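Local structure of vesicular integral-membrane protein VIP36 (Canis lupus familiaris, 2DUR) at residues Cys59-Trp64 against Met223-Leu228; Pro127-Met132 against Asn190-Thr195. The protein binds high-mannose glycans through its calcium-dependent, lumenal L-type lectin domain and helps sort and transport glycoproteins carrying them in the early secretory pathway. All blocks are in the same frame, centred on the assembly; numbering follows the deposited sequence.

Contact 1 (Cys59-Trp64 against Met223-Leu228); sequences CFLKDW and MKLFQL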
# COMPACT_ATOMS: atom_id res chain seq x y z
N CYS A 59 12.90 -5.60 -3.77
CA CYS A 59 13.54 -4.29 -3.62
C CYS A 59 14.68 -4.36 -2.61
O CYS A 59 14.46 -4.71 -1.44
CB CYS A 59 12.52 -3.26 -3.12
SG CYS A 59 13.24 -1.60 -2.97
N PHE A 60 15.90 -4.00 -3.04
CA PHE A 60 17.05 -4.00 -2.13
C PHE A 60 17.50 -2.59 -1.73
O PHE A 60 18.55 -2.43 -1.11
CB PHE A 60 18.22 -4.84 -2.69
CG PHE A 60 17.91 -6.31 -2.76
CD1 PHE A 60 17.38 -6.87 -3.93
CD2 PHE A 60 18.14 -7.13 -1.66
CE1 PHE A 60 17.08 -8.21 -4.00
CE2 PHE A 60 17.85 -8.51 -1.74
CZ PHE A 60 17.31 -9.04 -2.92
N LEU A 61 16.68 -1.59 -2.04
CA LEU A 61 16.93 -0.21 -1.59
C LEU A 61 16.67 -0.09 -0.09
O LEU A 61 15.63 -0.52 0.39
CB LEU A 61 16.01 0.78 -2.30
CG LEU A 61 16.13 0.87 -3.83
CD1 LEU A 61 15.15 1.87 -4.33
CD2 LEU A 61 17.54 1.25 -4.25
N LYS A 62 17.62 0.50 0.65
CA LYS A 62 17.40 0.77 2.06
C LYS A 62 16.55 2.01 2.30
O LYS A 62 15.84 2.11 3.30
CB LYS A 62 18.74 0.95 2.78
CG LYS A 62 19.64 -0.27 2.75
CD LYS A 62 20.99 0.11 3.38
CE LYS A 62 21.99 -1.02 3.29
NZ LYS A 62 22.42 -1.27 1.89
N ASP A 63 16.63 2.98 1.39
CA ASP A 63 15.92 4.24 1.57
C ASP A 63 15.12 4.56 0.32
O ASP A 63 15.69 4.73 -0.77
CB ASP A 63 16.92 5.38 1.86
CG ASP A 63 17.92 4.99 2.91
OD1 ASP A 63 17.62 5.15 4.10
OD2 ASP A 63 19.01 4.50 2.53
N TRP A 64 13.80 4.62 0.47
CA TRP A 64 12.94 4.75 -0.70
C TRP A 64 11.68 5.54 -0.44
O TRP A 64 11.28 5.76 0.72
CB TRP A 64 12.60 3.37 -1.27
CG TRP A 64 12.12 2.35 -0.26
CD1 TRP A 64 12.85 1.37 0.32
CD2 TRP A 64 10.78 2.22 0.26
NE1 TRP A 64 12.07 0.61 1.16
CE2 TRP A 64 10.80 1.11 1.15
CE3 TRP A 64 9.58 2.91 0.05
CZ2 TRP A 64 9.65 0.69 1.84
CZ3 TRP A 64 8.43 2.51 0.76
CH2 TRP A 64 8.48 1.40 1.63
N MET A 223 2.49 3.60 -9.86
CA MET A 223 3.30 3.47 -8.66
C MET A 223 4.71 3.82 -9.09
O MET A 223 5.25 3.21 -10.00
CB MET A 223 3.23 2.03 -8.15
CG MET A 223 1.81 1.69 -7.69
SD MET A 223 1.66 0.04 -7.02
CE MET A 223 2.61 0.15 -5.51
N LYS A 224 5.29 4.83 -8.46
CA LYS A 224 6.60 5.32 -8.87
C LYS A 224 7.50 5.27 -7.66
O LYS A 224 7.21 5.94 -6.66
CB LYS A 224 6.50 6.74 -9.43
CG LYS A 224 5.74 6.79 -10.76
CD LYS A 224 5.50 8.24 -11.19
CE LYS A 224 4.69 8.32 -12.48
NZ LYS A 224 4.64 9.73 -12.98
N LEU A 225 8.53 4.45 -7.75
CA LEU A 225 9.42 4.23 -6.62
C LEU A 225 10.71 4.98 -6.84
O LEU A 225 11.39 4.77 -7.86
CB LEU A 225 9.69 2.73 -6.45
CG LEU A 225 10.38 2.24 -5.18
CD1 LEU A 225 11.86 2.56 -5.19
CD2 LEU A 225 9.72 2.77 -3.92
N PHE A 226 11.07 5.82 -5.86
CA PHE A 226 12.30 6.62 -5.94
C PHE A 226 13.32 6.17 -4.92
O PHE A 226 12.97 5.91 -3.77
CB PHE A 226 11.96 8.09 -5.72
CG PHE A 226 11.02 8.65 -6.75
CD1 PHE A 226 9.66 8.70 -6.51
CD2 PHE A 226 11.51 9.10 -7.97
CE1 PHE A 226 8.78 9.21 -7.46
CE2 PHE A 226 10.65 9.59 -8.93
CZ PHE A 226 9.28 9.65 -8.68
N GLN A 227 14.58 6.05 -5.35
CA GLN A 227 15.67 5.82 -4.43
C GLN A 227 16.03 7.14 -3.75
O GLN A 227 16.21 8.16 -4.42
CB GLN A 227 16.88 5.26 -5.16
CG GLN A 227 18.05 4.98 -4.26
CD GLN A 227 19.26 4.44 -5.00
OE1 GLN A 227 19.29 4.41 -6.24
NE2 GLN A 227 20.26 3.99 -4.26
N LEU A 228 16.09 7.12 -2.43
CA LEU A 228 16.60 8.25 -1.67
C LEU A 228 18.10 8.06 -1.47
O LEU A 228 18.56 6.97 -1.10
CB LEU A 228 15.87 8.36 -0.32
CG LEU A 228 14.34 8.42 -0.37
CD1 LEU A 228 13.74 8.49 1.03
CD2 LEU A 228 13.88 9.59 -1.21

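Contact 2 (Pro127-Met132 against Asn190-Thr195); sequences PYISVM and NCIDIT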
# COMPACT_ATOMS: atom_id res chain seq x y z
N PRO A 127 -13.04 7.55 5.37
CA PRO A 127 -12.00 6.52 5.24
C PRO A 127 -10.79 6.73 6.15
O PRO A 127 -10.50 7.86 6.56
CB PRO A 127 -11.56 6.63 3.78
CG PRO A 127 -12.77 7.26 3.09
CD PRO A 127 -13.24 8.25 4.09
N TYR A 128 -10.09 5.65 6.46
CA TYR A 128 -9.02 5.72 7.45
C TYR A 128 -7.80 5.00 6.88
O TYR A 128 -7.88 3.83 6.45
CB TYR A 128 -9.49 5.09 8.80
CG TYR A 128 -8.56 5.39 9.95
CD1 TYR A 128 -8.68 6.58 10.68
CD2 TYR A 128 -7.54 4.51 10.30
CE1 TYR A 128 -7.82 6.86 11.72
CE2 TYR A 128 -6.66 4.79 11.35
CZ TYR A 128 -6.81 5.97 12.05
OH TYR A 128 -5.95 6.27 13.08
N ILE A 129 -6.67 5.71 6.87
CA ILE A 129 -5.43 5.17 6.35
C ILE A 129 -4.57 4.80 7.55
O ILE A 129 -4.35 5.62 8.43
CB ILE A 129 -4.64 6.23 5.50
CG1 ILE A 129 -5.46 6.61 4.26
CG2 ILE A 129 -3.26 5.71 5.11
CD1 ILE A 129 -4.78 7.68 3.40
N SER A 130 -4.07 3.58 7.59
CA SER A 130 -3.26 3.16 8.73
C SER A 130 -2.09 2.29 8.28
O SER A 130 -2.05 1.84 7.15
CB SER A 130 -4.12 2.45 9.78
OG SER A 130 -4.65 1.23 9.28
N VAL A 131 -1.11 2.11 9.16
CA VAL A 131 0.00 1.23 8.84
C VAL A 131 0.04 0.07 9.86
O VAL A 131 -0.36 0.23 11.01
CB VAL A 131 1.35 1.96 8.82
CG1 VAL A 131 1.44 2.85 7.57
CG2 VAL A 131 1.57 2.78 10.12
N MET A 132 0.58 -1.06 9.42
CA MET A 132 0.73 -2.25 10.24
C MET A 132 2.06 -2.90 9.88
O MET A 132 2.40 -2.98 8.71
CB MET A 132 -0.45 -3.21 9.99
CG MET A 132 -0.32 -4.55 10.74
SD MET A 132 -1.86 -5.44 10.45
CE MET A 132 -1.45 -6.99 11.26
N ASN A 190 0.67 15.67 5.78
CA ASN A 190 1.05 14.53 6.60
C ASN A 190 -0.14 13.69 7.03
O ASN A 190 -1.24 14.20 7.28
CB ASN A 190 1.90 14.92 7.80
CG ASN A 190 2.44 13.69 8.53
OD1 ASN A 190 2.10 13.46 9.69
ND2 ASN A 190 3.22 12.85 7.82
N CYS A 191 0.09 12.39 7.14
CA CYS A 191 -0.91 11.46 7.63
C CYS A 191 -0.31 10.69 8.81
O CYS A 191 -0.83 10.73 9.93
CB CYS A 191 -1.37 10.53 6.50
SG CYS A 191 -2.50 9.23 7.04
N ILE A 192 0.83 10.06 8.55
CA ILE A 192 1.55 9.25 9.52
C ILE A 192 3.02 9.66 9.46
O ILE A 192 3.57 9.88 8.38
CB ILE A 192 1.43 7.75 9.15
CG1 ILE A 192 -0.03 7.29 9.26
CG2 ILE A 192 2.43 6.89 9.97
CD1 ILE A 192 -0.29 6.03 8.39
N ASP A 193 3.65 9.78 10.63
CA ASP A 193 5.08 10.00 10.67
C ASP A 193 5.60 9.39 11.97
O ASP A 193 5.42 9.94 13.06
CB ASP A 193 5.41 11.50 10.60
CG ASP A 193 6.84 11.80 10.19
OD1 ASP A 193 7.63 10.92 9.78
OD2 ASP A 193 7.17 13.02 10.24
N ILE A 194 6.21 8.22 11.83
CA ILE A 194 6.67 7.46 12.99
C ILE A 194 8.09 6.97 12.79
O ILE A 194 8.59 6.91 11.67
CB ILE A 194 5.75 6.25 13.29
CG1 ILE A 194 5.72 5.28 12.11
CG2 ILE A 194 4.32 6.73 13.63
CD1 ILE A 194 4.93 3.99 12.37
N THR A 195 8.75 6.60 13.90
CA THR A 195 10.12 6.15 13.83
C THR A 195 10.23 4.80 14.56
O THR A 195 9.27 4.36 15.19
CB THR A 195 11.09 7.17 14.48
OG1 THR A 195 10.65 7.44 15.82
CG2 THR A 195 11.12 8.47 13.64

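Contact 1 (Cys59-Trp64 against Met223-Leu228)
Leu61 and Leu225 meet tip to tip, CD1 of Leu61 lying 3.5 Å from CD1 of Leu225, closer than two methyl groups usually pack. Each gets there by a different torsion: in Leu61 CG is anti to the carbonyl carbon, whereas in Leu225 it is anti to the backbone N (chi1 -169°), which swings the isobutyl group toward the loop. The second methyl of Leu61, CD2, lies across the extended side chain of Gln227 at roughly a right angle, 3.7 Å from its CD, so the aliphatic part and the amide carbon of Gln227 cover this leucine. On its other branch Leu225 turns CD2 to Trp64, crossing it obliquely 4.0 Å from the Trp64 CB and equally near ring atom CE3. The indole itself, with CG in the crowded position between N and carbonyl carbon (chi1 49°), meets Phe205 edge-to-face. Beyond the apolar cluster the backbones join: Leu228 N donates to Asp63 O over 2.9 Å at 163°, a nearly straight bond although the donor sits above the carbonyl plane. CB of Leu228 lies 3.8 Å from CB of Asp63, and its CD1 reaches the Trp64 carbonyl oxygen. Next to it, Trp64 CA makes a CH...O contact of 3.3 Å with Phe226 O. His232 binds OD2 and Ser172 OD1, so both carboxylate oxygens of Asp63 have a partner. Trp64 and Gln227 form an antiparallel, non-hydrogen-bonded pair with both side chains on one face, where loop 59-63 enters strand 64-73 alongside strand 217-227 in the beta sandwich of the legume-lectin-like fold.

Contact 2 (Pro127-Met132 against Asn190-Thr195)
Ile192 carries the middle of this face-to-face contact between two strands whose axes are 9.0 Å apart and run nearly parallel, 23° between their directions. From CB, which points at strand 128-132, CG1 is anti to the carbonyl carbon (chi1 -65°) and CG2 anti to the backbone N. The longer branch then continues close to extended (chi2 157°), so that CD1 does the touching. That methyl reaches Val131 tip to tip, 3.7 Å from its CG1, and also lies 4.1 Å from Ser130 CA, over the backbone of the opposing strand. A looser approach, 4.4 Å, brings CD1 near the CG2 branch of Ile129. Val178 and Ala152 add further apolar surface around Ile192. To one side, Ile129 packs on sulfur: its CB is 4.0 Å from SG of Cys191; that sulfur stands anti to the Cys191 backbone N and is in a disulfide with Cys154. To the other side Val131 offers CG2 to the CD1 of Ile194, 4.2 Å away. Cys191 and Ile192 both face Val178 in a classic beta bulge, at which the chain turns a corner; just before it Asn190 ND2 donates to Ile192 O across 3.0 Å, from above the carbonyl plane. Ser130 instead directs its CB away from strand 192-194. Between the segments the contact is made mainly by aliphatic carbons and the disulfide sulfur: apolar packing holds the strands, while the Cys154-Cys191 disulfide ties strand 152-155, the neighbour of 128-135, to segment 190-195 and so links the two sheets covalently.

Contact 2 is nested along the chain within the loop closed by contact 1: 59-64 comes first, then 127-132 and 190-195, and finally 223-228. Their centres lie about 19 Å apart, and the nearest atoms, about 9 Å from each other, do not touch. They share the sheet that holds strands 64-73, 189-198 and 217-227. Contact 1 joins the loop leading into strand 64-73 to the C-terminal end of its neighbour, strand 217-227, whereas contact 2 spans the sandwich to strand 128-135 of the other sheet, which also includes strand 109-114 with calcium ligand Asp114. One contact thus lies within a sheet and the other between the sheets of the same lectin domain, with contact 1 away from the sugar and calcium sites.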